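Local coordinates for beta-catenin homolog sys-1 (Caenorhabditis elegans, PDB 3C2G), which acts as a transcription coregulator in the Wnt signalling asymmetry pathway, directly binding the TCF transcription factor pop-1 and activating or repressing target genes, at residues L529-L532 / M533-G537; F468-L471 / L472-P475; E539-V542 / A543-Y547; N493-G496 / H497-A501; V569-V572 / C573-L577. All blocks are in the same frame, centred on the assembly; numbering follows the deposited sequence.

Contact 1 of 5, residues L529-L532 / M533-G537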
loop_
_atom_site.group_PDB
_atom_site.type_symbol
_atom_site.label_atom_id
_atom_site.label_comp_id
_atom_site.label_asym_id
_atom_site.label_seq_id
_atom_site.Cartn_x
_atom_site.Cartn_y
_atom_site.Cartn_z
ATOM N N LEU A 529 4.496 -28.198 -19.721
ATOM C CA LEU A 529 5.110 -29.062 -20.715
ATOM C C LEU A 529 4.109 -30.145 -21.150
ATOM O O LEU A 529 4.038 -30.482 -22.335
ATOM C CB LEU A 529 6.401 -29.674 -20.203
ATOM C CG LEU A 529 7.561 -28.704 -19.979
ATOM C CD1 LEU A 529 8.726 -29.436 -19.328
ATOM C CD2 LEU A 529 8.003 -28.020 -21.275
ATOM N N LEU A 530 3.318 -30.636 -20.192
ATOM C CA LEU A 530 2.211 -31.556 -20.457
ATOM C C LEU A 530 1.133 -30.976 -21.376
ATOM O O LEU A 530 0.732 -31.606 -22.372
ATOM C CB LEU A 530 1.570 -31.999 -19.147
ATOM C CG LEU A 530 2.395 -33.038 -18.391
ATOM C CD1 LEU A 530 1.695 -33.420 -17.116
ATOM C CD2 LEU A 530 2.662 -34.284 -19.270
ATOM N N VAL A 531 0.664 -29.781 -21.028
ATOM C CA VAL A 531 -0.350 -29.096 -21.802
ATOM C C VAL A 531 0.130 -28.887 -23.232
ATOM O O VAL A 531 -0.604 -29.177 -24.156
ATOM C CB VAL A 531 -0.776 -27.760 -21.137
ATOM C CG1 VAL A 531 -1.616 -26.952 -22.068
ATOM C CG2 VAL A 531 -1.550 -28.033 -19.846
ATOM N N LEU A 532 1.370 -28.418 -23.406
ATOM C CA LEU A 532 1.938 -28.208 -24.741
ATOM C C LEU A 532 1.976 -29.503 -25.532
ATOM O O LEU A 532 1.654 -29.517 -26.722
ATOM C CB LEU A 532 3.345 -27.627 -24.669
ATOM C CG LEU A 532 3.481 -26.137 -24.349
ATOM C CD1 LEU A 532 4.848 -25.849 -23.720
ATOM C CD2 LEU A 532 3.244 -25.266 -25.585
HETATM N N MSE A 533 2.365 -30.589 -24.866
HETATM C CA MSE A 533 2.399 -31.894 -25.505
HETATM C C MSE A 533 1.029 -32.257 -26.062
HETATM O O MSE A 533 0.910 -32.586 -27.241
HETATM C CB MSE A 533 2.905 -32.964 -24.543
HETATM C CG MSE A 533 4.403 -33.047 -24.495
HETATM SE SE MSE A 533 5.049 -34.101 -22.989
HETATM C CE MSE A 533 6.909 -34.424 -23.552
ATOM N N GLU A 534 0.003 -32.138 -25.221
ATOM C CA GLU A 534 -1.347 -32.557 -25.569
ATOM C C GLU A 534 -2.074 -31.619 -26.545
ATOM O O GLU A 534 -2.610 -32.061 -27.565
ATOM C CB GLU A 534 -2.176 -32.733 -24.295
ATOM C CG GLU A 534 -3.652 -32.991 -24.546
ATOM C CD GLU A 534 -4.273 -33.900 -23.510
ATOM O OE1 GLU A 534 -3.775 -33.935 -22.366
ATOM O OE2 GLU A 534 -5.265 -34.582 -23.847
ATOM N N GLN A 535 -2.077 -30.330 -26.221
ATOM C CA GLN A 535 -2.941 -29.352 -26.869
ATOM C C GLN A 535 -2.407 -28.827 -28.190
ATOM O O GLN A 535 -3.178 -28.392 -29.042
ATOM C CB GLN A 535 -3.191 -28.191 -25.919
ATOM C CG GLN A 535 -4.652 -27.905 -25.709
ATOM C CD GLN A 535 -5.337 -28.942 -24.850
ATOM O OE1 GLN A 535 -6.492 -29.282 -25.087
ATOM N NE2 GLN A 535 -4.629 -29.454 -23.849
ATOM N N CYS A 536 -1.088 -28.853 -28.348
ATOM C CA CYS A 536 -0.442 -28.454 -29.597
ATOM C C CYS A 536 0.007 -29.660 -30.419
ATOM O O CYS A 536 0.693 -29.504 -31.419
ATOM C CB CYS A 536 0.759 -27.553 -29.314
ATOM S SG CYS A 536 0.418 -26.127 -28.252
ATOM N N GLY A 537 -0.391 -30.858 -29.993
ATOM C CA GLY A 537 0.009 -32.111 -30.631
ATOM C C GLY A 537 1.498 -32.176 -30.901
ATOM O O GLY A 537 1.918 -32.505 -32.006
#
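Met533, deposited as selenomethionine, runs back over the helix turn that begins at Leu529 and Leu530. Its CB lies 3.4 Å from Leu530 O. CG then passes close to the Leu529 carbonyl, with Leu529 O at 3.4 Å. With CG anti to the carbonyl carbon of its own residue (chi1 -85°) and the chain extended beyond it, SE heads back towards the N-terminal side, 3.8 Å from Leu529 O and, in loose apolar contact, 4.4 Å from Leu530 CD2. The terminal CE leaves this helix altogether and packs against Val542 and Ile576. The Met533 amide itself bonds to Leu529 O over 3.0 Å. The straightest bond of the turn joins Gln535 N to Val531 O at 2.8 Å, and the last one is poorer: Cys536 N reaches Leu532 O at 3.3 Å from above the carbonyl plane. Cys536 SG also lies 4.0 Å from Leu532 CD2, on the flank where Leu532 meets Leu494 and Ile495 of helix 494-507. With Cys536 departing from helical angles and Gly537 at positive phi, this is the C-terminal turn of helix 515-535, one of the packed helices of the armadillo domain.

Contact 2 of 5, residues F468-L471 / L472-P475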
loop_
_atom_site.group_PDB
_atom_site.type_symbol
_atom_site.label_atom_id
_atom_site.label_comp_id
_atom_site.label_asym_id
_atom_site.label_seq_id
_atom_site.Cartn_x
_atom_site.Cartn_y
_atom_site.Cartn_z
ATOM N N PHE A 468 -0.003 -19.214 -19.867
ATOM C CA PHE A 468 0.143 -20.128 -20.983
ATOM C C PHE A 468 -0.652 -21.401 -20.751
ATOM O O PHE A 468 -1.336 -21.876 -21.653
ATOM C CB PHE A 468 1.614 -20.456 -21.239
ATOM C CG PHE A 468 2.358 -19.360 -21.928
ATOM C CD1 PHE A 468 1.933 -18.884 -23.158
ATOM C CD2 PHE A 468 3.503 -18.803 -21.357
ATOM C CE1 PHE A 468 2.633 -17.850 -23.801
ATOM C CE2 PHE A 468 4.202 -17.765 -22.003
ATOM C CZ PHE A 468 3.764 -17.296 -23.216
ATOM N N ILE A 469 -0.568 -21.939 -19.540
ATOM C CA ILE A 469 -1.376 -23.083 -19.154
ATOM C C ILE A 469 -2.851 -22.825 -19.474
ATOM O O ILE A 469 -3.472 -23.599 -20.198
ATOM C CB ILE A 469 -1.202 -23.429 -17.666
ATOM C CG1 ILE A 469 0.189 -24.011 -17.421
ATOM C CG2 ILE A 469 -2.273 -24.417 -17.205
ATOM C CD1 ILE A 469 0.615 -24.018 -15.957
ATOM N N LEU A 470 -3.398 -21.731 -18.958
ATOM C CA LEU A 470 -4.816 -21.435 -19.142
ATOM C C LEU A 470 -5.200 -21.096 -20.584
ATOM O O LEU A 470 -6.244 -21.538 -21.067
ATOM C CB LEU A 470 -5.257 -20.320 -18.203
ATOM C CG LEU A 470 -5.113 -20.620 -16.712
ATOM C CD1 LEU A 470 -5.540 -19.409 -15.871
ATOM C CD2 LEU A 470 -5.886 -21.876 -16.314
ATOM N N LEU A 471 -4.372 -20.307 -21.267
ATOM C CA LEU A 471 -4.621 -19.996 -22.670
ATOM C C LEU A 471 -4.713 -21.269 -23.511
ATOM O O LEU A 471 -5.623 -21.412 -24.316
ATOM C CB LEU A 471 -3.558 -19.067 -23.238
ATOM C CG LEU A 471 -3.746 -17.588 -22.916
ATOM C CD1 LEU A 471 -2.469 -16.814 -23.230
ATOM C CD2 LEU A 471 -4.951 -16.984 -23.639
ATOM N N LEU A 472 -3.791 -22.201 -23.293
ATOM C CA LEU A 472 -3.721 -23.406 -24.111
ATOM C C LEU A 472 -4.815 -24.403 -23.758
ATOM O O LEU A 472 -5.069 -25.312 -24.523
ATOM C CB LEU A 472 -2.343 -24.071 -24.032
ATOM C CG LEU A 472 -1.111 -23.279 -24.480
ATOM C CD1 LEU A 472 0.115 -24.087 -24.181
ATOM C CD2 LEU A 472 -1.123 -22.884 -25.953
ATOM N N ARG A 473 -5.471 -24.225 -22.620
ATOM C CA ARG A 473 -6.576 -25.099 -22.235
ATOM C C ARG A 473 -7.918 -24.485 -22.595
ATOM O O ARG A 473 -8.969 -25.053 -22.307
ATOM C CB ARG A 473 -6.525 -25.400 -20.746
ATOM C CG ARG A 473 -5.524 -26.467 -20.380
ATOM C CD ARG A 473 -5.272 -26.490 -18.890
ATOM N NE ARG A 473 -6.419 -27.009 -18.153
ATOM C CZ ARG A 473 -6.631 -26.816 -16.852
ATOM N NH1 ARG A 473 -5.766 -26.102 -16.128
ATOM N NH2 ARG A 473 -7.716 -27.339 -16.275
ATOM N N THR A 474 -7.874 -23.316 -23.223
ATOM C CA THR A 474 -9.071 -22.597 -23.637
ATOM C C THR A 474 -9.436 -23.041 -25.054
ATOM O O THR A 474 -8.668 -22.824 -25.986
ATOM C CB THR A 474 -8.819 -21.077 -23.586
ATOM O OG1 THR A 474 -8.586 -20.690 -22.232
ATOM C CG2 THR A 474 -9.989 -20.318 -24.106
ATOM N N PRO A 475 -10.613 -23.662 -25.211
ATOM C CA PRO A 475 -11.057 -24.340 -26.442
ATOM C C PRO A 475 -10.983 -23.484 -27.710
ATOM O O PRO A 475 -10.493 -23.960 -28.730
ATOM C CB PRO A 475 -12.517 -24.701 -26.135
ATOM C CG PRO A 475 -12.564 -24.822 -24.654
ATOM C CD PRO A 475 -11.634 -23.741 -24.151
#
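Phe468 and Leu472 lie one turn apart near the C-terminal end of helix 457-472. Leu472 N donates to Phe468 O over 3.0 Å in a regular helical bond, and Leu472 CG crowds the same oxygen at 3.2 Å, so the leucine side chain lies close against the carbonyl its amide bonds to. At Ile469 the pattern begins to falter, since its carbonyl receives only a weak bond from Arg473 N. The two side chains nevertheless run side by side in the same direction, with Ile469 CG2 4.0 Å from Arg473 CD. A bend in the arginine (chi3 71°) turns the guanidinium so that this methyl also lies at its edge, near its plane.

Leu470 is where the polar contacts converge. Its carbonyl oxygen is gripped from opposite faces of its plane: by Thr474 OG1 at 2.7 Å and by Arg473 N at 3.2 Å. The hydroxyl gets there because OG1 points anti to the threonine carbonyl carbon (chi1 -64°). Leu471 O, finally, accepts Thr474 N at 3.1 Å, with the donor well above the carbonyl plane.

Leu470 and Thr474 both pack on Leu409 of helix 388-409, while Leu472 turns to Val531 and Leu532 of helix 515-535. The shift from bonds spanning four residues to 3-10-like bonds spanning three, with a threonine hydroxyl returning to the carbonyl four residues back, is characteristic of a helix C-terminus, here buried among packed helices of the armadillo domain.

Contact 3 of 5, residues E539-V542 / A543-Y547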
loop_
_atom_site.group_PDB
_atom_site.type_symbol
_atom_site.label_atom_id
_atom_site.label_comp_id
_atom_site.label_asym_id
_atom_site.label_seq_id
_atom_site.Cartn_x
_atom_site.Cartn_y
_atom_site.Cartn_z
ATOM N N GLU A 539 4.058 -33.693 -28.754
ATOM C CA GLU A 539 4.758 -34.583 -27.843
ATOM C C GLU A 539 6.233 -34.784 -28.219
ATOM O O GLU A 539 7.109 -34.623 -27.372
ATOM C CB GLU A 539 4.022 -35.913 -27.729
ATOM C CG GLU A 539 4.141 -36.541 -26.369
ATOM C CD GLU A 539 3.186 -37.696 -26.179
ATOM O OE1 GLU A 539 1.989 -37.452 -25.928
ATOM O OE2 GLU A 539 3.638 -38.856 -26.264
ATOM N N LYS A 540 6.507 -35.100 -29.486
ATOM C CA LYS A 540 7.887 -35.227 -29.985
ATOM C C LYS A 540 8.703 -33.973 -29.742
ATOM O O LYS A 540 9.764 -34.027 -29.139
ATOM C CB LYS A 540 7.904 -35.520 -31.490
ATOM C CG LYS A 540 7.868 -36.976 -31.864
ATOM C CD LYS A 540 9.265 -37.545 -32.086
ATOM C CE LYS A 540 9.203 -39.038 -32.443
ATOM N NZ LYS A 540 10.560 -39.613 -32.692
ATOM N N GLU A 541 8.191 -32.853 -30.242
ATOM C CA GLU A 541 8.875 -31.570 -30.226
ATOM C C GLU A 541 9.233 -31.131 -28.802
ATOM O O GLU A 541 10.361 -30.709 -28.553
ATOM C CB GLU A 541 8.008 -30.508 -30.942
ATOM C CG GLU A 541 8.749 -29.235 -31.401
ATOM C CD GLU A 541 7.844 -28.170 -32.069
ATOM O OE1 GLU A 541 8.384 -27.128 -32.517
ATOM O OE2 GLU A 541 6.602 -28.362 -32.154
ATOM N N VAL A 542 8.284 -31.247 -27.876
ATOM C CA VAL A 542 8.531 -30.858 -26.491
ATOM C C VAL A 542 9.648 -31.688 -25.871
ATOM O O VAL A 542 10.559 -31.146 -25.236
ATOM C CB VAL A 542 7.249 -30.939 -25.608
ATOM C CG1 VAL A 542 7.602 -30.843 -24.145
ATOM C CG2 VAL A 542 6.285 -29.834 -25.967
ATOM N N ALA A 543 9.576 -33.000 -26.065
ATOM C CA ALA A 543 10.577 -33.901 -25.532
ATOM C C ALA A 543 11.959 -33.563 -26.064
ATOM O O ALA A 543 12.899 -33.373 -25.282
ATOM C CB ALA A 543 10.221 -35.321 -25.848
ATOM N N GLN A 544 12.098 -33.449 -27.380
ATOM C CA GLN A 544 13.431 -33.193 -27.927
ATOM C C GLN A 544 13.924 -31.769 -27.663
ATOM O O GLN A 544 15.121 -31.553 -27.523
ATOM C CB GLN A 544 13.590 -33.661 -29.384
ATOM C CG GLN A 544 12.841 -32.871 -30.431
ATOM C CD GLN A 544 12.528 -33.685 -31.699
ATOM O OE1 GLN A 544 13.115 -34.749 -31.946
ATOM N NE2 GLN A 544 11.593 -33.176 -32.506
ATOM N N TYR A 545 13.013 -30.810 -27.536
ATOM C CA TYR A 545 13.421 -29.460 -27.137
ATOM C C TYR A 545 13.652 -29.301 -25.624
ATOM O O TYR A 545 13.957 -28.202 -25.159
ATOM C CB TYR A 545 12.440 -28.399 -27.645
ATOM C CG TYR A 545 12.622 -28.002 -29.092
ATOM C CD1 TYR A 545 13.501 -26.985 -29.449
ATOM C CD2 TYR A 545 11.904 -28.636 -30.106
ATOM C CE1 TYR A 545 13.667 -26.611 -30.786
ATOM C CE2 TYR A 545 12.060 -28.273 -31.440
ATOM C CZ TYR A 545 12.938 -27.262 -31.773
ATOM O OH TYR A 545 13.086 -26.899 -33.093
ATOM N N SER A 546 13.532 -30.387 -24.865
ATOM C CA SER A 546 13.742 -30.342 -23.409
ATOM C C SER A 546 15.061 -30.932 -22.913
ATOM O O SER A 546 15.176 -31.280 -21.737
ATOM C CB SER A 546 12.590 -31.038 -22.693
ATOM O OG SER A 546 11.440 -30.235 -22.774
ATOM N N TYR A 547 16.044 -31.044 -23.804
ATOM C CA TYR A 547 17.367 -31.565 -23.453
ATOM C C TYR A 547 18.045 -30.731 -22.340
ATOM O O TYR A 547 18.811 -31.257 -21.548
ATOM C CB TYR A 547 18.252 -31.643 -24.702
ATOM C CG TYR A 547 18.499 -30.299 -25.321
ATOM C CD1 TYR A 547 17.570 -29.738 -26.191
ATOM C CD2 TYR A 547 19.635 -29.563 -25.003
ATOM C CE1 TYR A 547 17.767 -28.484 -26.740
ATOM C CE2 TYR A 547 19.847 -28.309 -25.547
ATOM C CZ TYR A 547 18.905 -27.772 -26.418
ATOM O OH TYR A 547 19.105 -26.521 -26.979
#
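Glu541 and Tyr545 make the closest side-chain contact here, and it is one of carbon packing. Glu541 CG lies 3.4 Å from Tyr545 CE2, and the two side chains cross obliquely, carboxylate and ring planes standing 61° apart. The glutamate can pass the ring because its CG is anti to the backbone N (chi1 -162°) and the rest of the chain is extended. Tyr545 also brings the edge of its ring to the backbone, placing CD2 3.0 Å from Glu541 O.

Among backbone bonds, Ala543 N donates to Glu539 O, Gln544 N to Lys540 O over 3.0 Å, and Tyr545 N to Glu541 O over 2.8 Å.

A side chain supplies the next link: Ser546 OG donates to Val542 O at 2.8 Å, reaching the carbonyl with a tilt of 33° from its plane. The serine and valine also face helix 494-507, both touching Ile495.

A salt bridge leaves the segment, from Glu539 OE1 to Lys575 NZ on helix 563-579. The hydroxyl thus takes over on Val542 O as the short helix 539-544 runs out, satisfying a carbonyl that lies beside buried apolar side chains, while the ionic chemistry serves the junction with the next helix.

Contact 4 of 5, residues N493-G496 / H497-A501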
loop_
_atom_site.group_PDB
_atom_site.type_symbol
_atom_site.label_atom_id
_atom_site.label_comp_id
_atom_site.label_asym_id
_atom_site.label_seq_id
_atom_site.Cartn_x
_atom_site.Cartn_y
_atom_site.Cartn_z
ATOM N N ASN A 493 12.206 -21.073 -29.260
ATOM C CA ASN A 493 10.761 -21.037 -29.127
ATOM C C ASN A 493 10.337 -21.238 -27.669
ATOM O O ASN A 493 11.183 -21.416 -26.786
ATOM C CB ASN A 493 10.098 -22.044 -30.077
ATOM C CG ASN A 493 10.125 -23.468 -29.555
ATOM O OD1 ASN A 493 10.986 -23.857 -28.757
ATOM N ND2 ASN A 493 9.168 -24.259 -30.012
ATOM N N LEU A 494 9.031 -21.219 -27.430
ATOM C CA LEU A 494 8.481 -21.276 -26.080
ATOM C C LEU A 494 9.158 -22.315 -25.190
ATOM O O LEU A 494 9.495 -22.013 -24.043
ATOM C CB LEU A 494 6.959 -21.480 -26.112
ATOM C CG LEU A 494 6.220 -21.339 -24.775
ATOM C CD1 LEU A 494 6.473 -19.973 -24.104
ATOM C CD2 LEU A 494 4.722 -21.590 -24.935
ATOM N N ILE A 495 9.376 -23.522 -25.713
ATOM C CA ILE A 495 10.021 -24.580 -24.921
ATOM C C ILE A 495 11.380 -24.122 -24.374
ATOM O O ILE A 495 11.664 -24.305 -23.197
ATOM C CB ILE A 495 10.221 -25.925 -25.699
ATOM C CG1 ILE A 495 8.989 -26.331 -26.522
ATOM C CG2 ILE A 495 10.613 -27.035 -24.741
ATOM C CD1 ILE A 495 7.697 -26.420 -25.738
ATOM N N GLY A 496 12.203 -23.536 -25.239
ATOM C CA GLY A 496 13.519 -23.014 -24.851
ATOM C C GLY A 496 13.424 -21.987 -23.733
ATOM O O GLY A 496 14.206 -22.019 -22.777
ATOM N N HIS A 497 12.453 -21.090 -23.847
ATOM C CA HIS A 497 12.196 -20.099 -22.811
ATOM C C HIS A 497 11.655 -20.675 -21.495
ATOM O O HIS A 497 12.079 -20.238 -20.426
ATOM C CB HIS A 497 11.318 -18.966 -23.350
ATOM C CG HIS A 497 11.957 -18.217 -24.475
ATOM N ND1 HIS A 497 12.897 -17.231 -24.270
ATOM C CD2 HIS A 497 11.824 -18.336 -25.819
ATOM C CE1 HIS A 497 13.299 -16.758 -25.436
ATOM N NE2 HIS A 497 12.661 -17.409 -26.392
ATOM N N ILE A 498 10.748 -21.649 -21.563
ATOM C CA ILE A 498 10.268 -22.319 -20.357
ATOM C C ILE A 498 11.473 -22.926 -19.646
ATOM O O ILE A 498 11.618 -22.793 -18.424
ATOM C CB ILE A 498 9.280 -23.492 -20.647
ATOM C CG1 ILE A 498 8.096 -23.099 -21.548
ATOM C CG2 ILE A 498 8.832 -24.167 -19.372
ATOM C CD1 ILE A 498 7.211 -22.045 -21.037
ATOM N N CYS A 499 12.333 -23.593 -20.425
ATOM C CA CYS A 499 13.507 -24.294 -19.889
ATOM C C CYS A 499 14.520 -23.339 -19.263
ATOM O O CYS A 499 15.163 -23.682 -18.289
ATOM C CB CYS A 499 14.170 -25.157 -20.970
ATOM S SG CYS A 499 13.183 -26.607 -21.489
ATOM N N ALA A 500 14.646 -22.139 -19.814
ATOM C CA ALA A 500 15.517 -21.126 -19.234
ATOM C C ALA A 500 15.026 -20.646 -17.857
ATOM O O ALA A 500 15.836 -20.424 -16.952
ATOM C CB ALA A 500 15.675 -19.972 -20.176
ATOM N N ALA A 501 13.713 -20.516 -17.689
ATOM C CA ALA A 501 13.166 -20.059 -16.417
ATOM C C ALA A 501 13.340 -21.135 -15.359
ATOM O O ALA A 501 13.639 -20.848 -14.197
ATOM C CB ALA A 501 11.719 -19.681 -16.557
#
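The first turn of helix 494-507 opens at its N-cap residue, Asn493, whose carbonyl oxygen accepts His497 N over 3.2 Å. The imidazole swings back to the same carbonyl, bringing His497 CD2 to 3.3 Å from Asn493 O, because CG stands anti to the histidine carbonyl carbon (chi1 -62°) and the ring is thereby turned towards the start of the helix. There ND1 is hydrogen-bonded to Ser448 of helix 437-448, and NE2 makes only weak bonds to Asp487 and Glu492 O, so the buried ring's firm polar tie is at ND1. Replacing His497 by alanine is likely to leave the Ser448 hydroxyl without this partner and a gap against Met444 of helix 437-448.

Asn493 itself uses ND2 to reach Leu483 O, tying the cap to the loop before it. Helix 494-507 is one of the stacked helices of the armadillo domain, and its next residues supply apolar surface. Leu494 and Ile498 cross at a slant, CD1 of Leu494 meeting CD1 of Ile498 at 3.8 Å; Ile498 CG1 also rests 3.1 Å from Leu494 O, the carbonyl that receives Ile498 N at 2.8 Å almost in line with C=O. Leu494, Ile495 and Ile498 all reach helix 515-535, and Leu494 and Ile498 also meet helix 437-448. Ile495 CG2 lies 4.2 Å from Cys499 SG, and Ile495 also touches Val542 and Tyr545. Gly496, without a side chain, offers its carbonyl to Ala500 N over 3.0 Å, while Ala500 CB turns to Ser448.

Contact 5 of 5, residues V569-V572 / C573-L577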
loop_
_atom_site.group_PDB
_atom_site.type_symbol
_atom_site.label_atom_id
_atom_site.label_comp_id
_atom_site.label_asym_id
_atom_site.label_seq_id
_atom_site.Cartn_x
_atom_site.Cartn_y
_atom_site.Cartn_z
ATOM N N VAL A 569 4.854 -35.450 -12.895
ATOM C CA VAL A 569 6.264 -35.742 -13.017
ATOM C C VAL A 569 6.458 -37.113 -13.647
ATOM O O VAL A 569 7.274 -37.265 -14.549
ATOM C CB VAL A 569 6.963 -35.616 -11.661
ATOM C CG1 VAL A 569 8.242 -36.416 -11.627
ATOM C CG2 VAL A 569 7.231 -34.138 -11.360
ATOM N N LEU A 570 5.684 -38.094 -13.202
ATOM C CA LEU A 570 5.778 -39.442 -13.754
ATOM C C LEU A 570 5.418 -39.469 -15.232
ATOM O O LEU A 570 6.127 -40.083 -16.038
ATOM C CB LEU A 570 4.883 -40.415 -12.986
ATOM C CG LEU A 570 5.283 -40.693 -11.542
ATOM C CD1 LEU A 570 4.137 -41.334 -10.771
ATOM C CD2 LEU A 570 6.528 -41.546 -11.476
ATOM N N VAL A 571 4.327 -38.798 -15.580
ATOM C CA VAL A 571 3.799 -38.845 -16.935
ATOM C C VAL A 571 4.718 -38.130 -17.914
ATOM O O VAL A 571 4.975 -38.649 -19.005
ATOM C CB VAL A 571 2.365 -38.283 -16.994
ATOM C CG1 VAL A 571 1.885 -38.089 -18.443
ATOM C CG2 VAL A 571 1.406 -39.217 -16.236
ATOM N N VAL A 572 5.219 -36.954 -17.527
ATOM C CA VAL A 572 6.084 -36.183 -18.407
ATOM C C VAL A 572 7.374 -36.948 -18.686
ATOM O O VAL A 572 7.863 -36.953 -19.817
ATOM C CB VAL A 572 6.372 -34.726 -17.889
ATOM C CG1 VAL A 572 7.469 -34.688 -16.833
ATOM C CG2 VAL A 572 6.764 -33.829 -19.041
ATOM N N CYS A 573 7.906 -37.598 -17.651
ATOM C CA CYS A 573 9.117 -38.386 -17.789
ATOM C C CYS A 573 8.911 -39.524 -18.781
ATOM O O CYS A 573 9.733 -39.725 -19.675
ATOM C CB CYS A 573 9.565 -38.935 -16.438
ATOM S SG CYS A 573 10.393 -37.723 -15.413
ATOM N N ASP A 574 7.799 -40.236 -18.631
ATOM C CA ASP A 574 7.481 -41.350 -19.495
ATOM C C ASP A 574 7.327 -40.903 -20.940
ATOM O O ASP A 574 7.808 -41.575 -21.851
ATOM C CB ASP A 574 6.217 -42.065 -19.020
ATOM C CG ASP A 574 6.004 -43.390 -19.727
ATOM O OD1 ASP A 574 6.795 -44.334 -19.483
ATOM O OD2 ASP A 574 5.053 -43.479 -20.538
ATOM N N LYS A 575 6.674 -39.767 -21.149
ATOM C CA LYS A 575 6.505 -39.223 -22.491
ATOM C C LYS A 575 7.817 -38.724 -23.104
ATOM O O LYS A 575 8.004 -38.800 -24.325
ATOM C CB LYS A 575 5.450 -38.118 -22.492
ATOM C CG LYS A 575 4.030 -38.634 -22.357
ATOM C CD LYS A 575 3.041 -37.495 -22.285
ATOM C CE LYS A 575 1.606 -37.998 -22.140
ATOM N NZ LYS A 575 1.153 -38.757 -23.341
ATOM N N ILE A 576 8.728 -38.220 -22.271
ATOM C CA ILE A 576 10.046 -37.824 -22.776
ATOM C C ILE A 576 10.833 -39.054 -23.264
ATOM O O ILE A 576 11.497 -39.005 -24.303
ATOM C CB ILE A 576 10.877 -37.008 -21.737
ATOM C CG1 ILE A 576 10.271 -35.625 -21.507
ATOM C CG2 ILE A 576 12.319 -36.832 -22.205
ATOM C CD1 ILE A 576 10.711 -34.990 -20.212
ATOM N N LEU A 577 10.737 -40.153 -22.520
ATOM C CA LEU A 577 11.505 -41.353 -22.838
ATOM C C LEU A 577 10.924 -42.133 -24.009
ATOM O O LEU A 577 11.650 -42.858 -24.685
ATOM C CB LEU A 577 11.677 -42.238 -21.608
ATOM C CG LEU A 577 12.458 -41.565 -20.478
ATOM C CD1 LEU A 577 12.576 -42.460 -19.265
ATOM C CD2 LEU A 577 13.839 -41.132 -20.958
#
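Val572, Cys573 and Val571 carry most of this contact, in the middle of helix 563-579. Val572 places CG1 in the crowded position between its own N and carbonyl carbon (chi1 81°), which brings that methyl to 3.1 Å from Cys573 N. Its other methyl, CG2, is directed along the helix and meets Ile576 CD1 at 4.3 Å. Ile576 folds over the valine carbonyl as well: CG1 lies 3.2 Å from Val572 O, the same oxygen that accepts Ile576 N over 2.9 Å. Cys573 donates its amide to Val569 O, and its side chain packs against Leu612 of helix 603-613. The helix lies within the C-terminal part of the armadillo domain's helical stack, with Val571 and Val572 turned to Leu530 of helix 515-535 and Leu570 to helix 603-613.

Val571 and Lys575 run side by side in the same direction, Val571 CG1 resting 3.7 Å from Lys575 CE, so that the lysine's aliphatic stem lies along one methyl of the valine. At its far end the stem bends (chi4 -65°), carrying NZ to its Glu539 partner. A leucine in place of Lys575 would probably leave the Glu539 carboxylate without its charged mate, removing the ionic tie between helices 539-544 and 563-579. Asp574 N bonds to Leu570 O at 3.1 Å, while its carboxylate pairs with Arg615.

All five contacts are turns of neighbouring helices towards the C-terminal end of the domain. Contact 1 is the common neighbour: it touches each of the others, whereas contacts 2 and 5 stay about 12 Å apart at their nearest atoms. Contacts 2, 4 and 5 are largely buried, while contacts 1 and 3 are more open. Leu532 joins contact 1 to contacts 2, 3 and 4, with Leu532 CD1 3.5 Å from Ile495 CD1, purely by apolar packing. Between contacts 3 and 5 a salt bridge is added. Contacts 1, 2 and 3 close helices, hydroxyls returning to carbonyls in 2 and 3; contact 4 starts one; contact 5 is regular mid-helix.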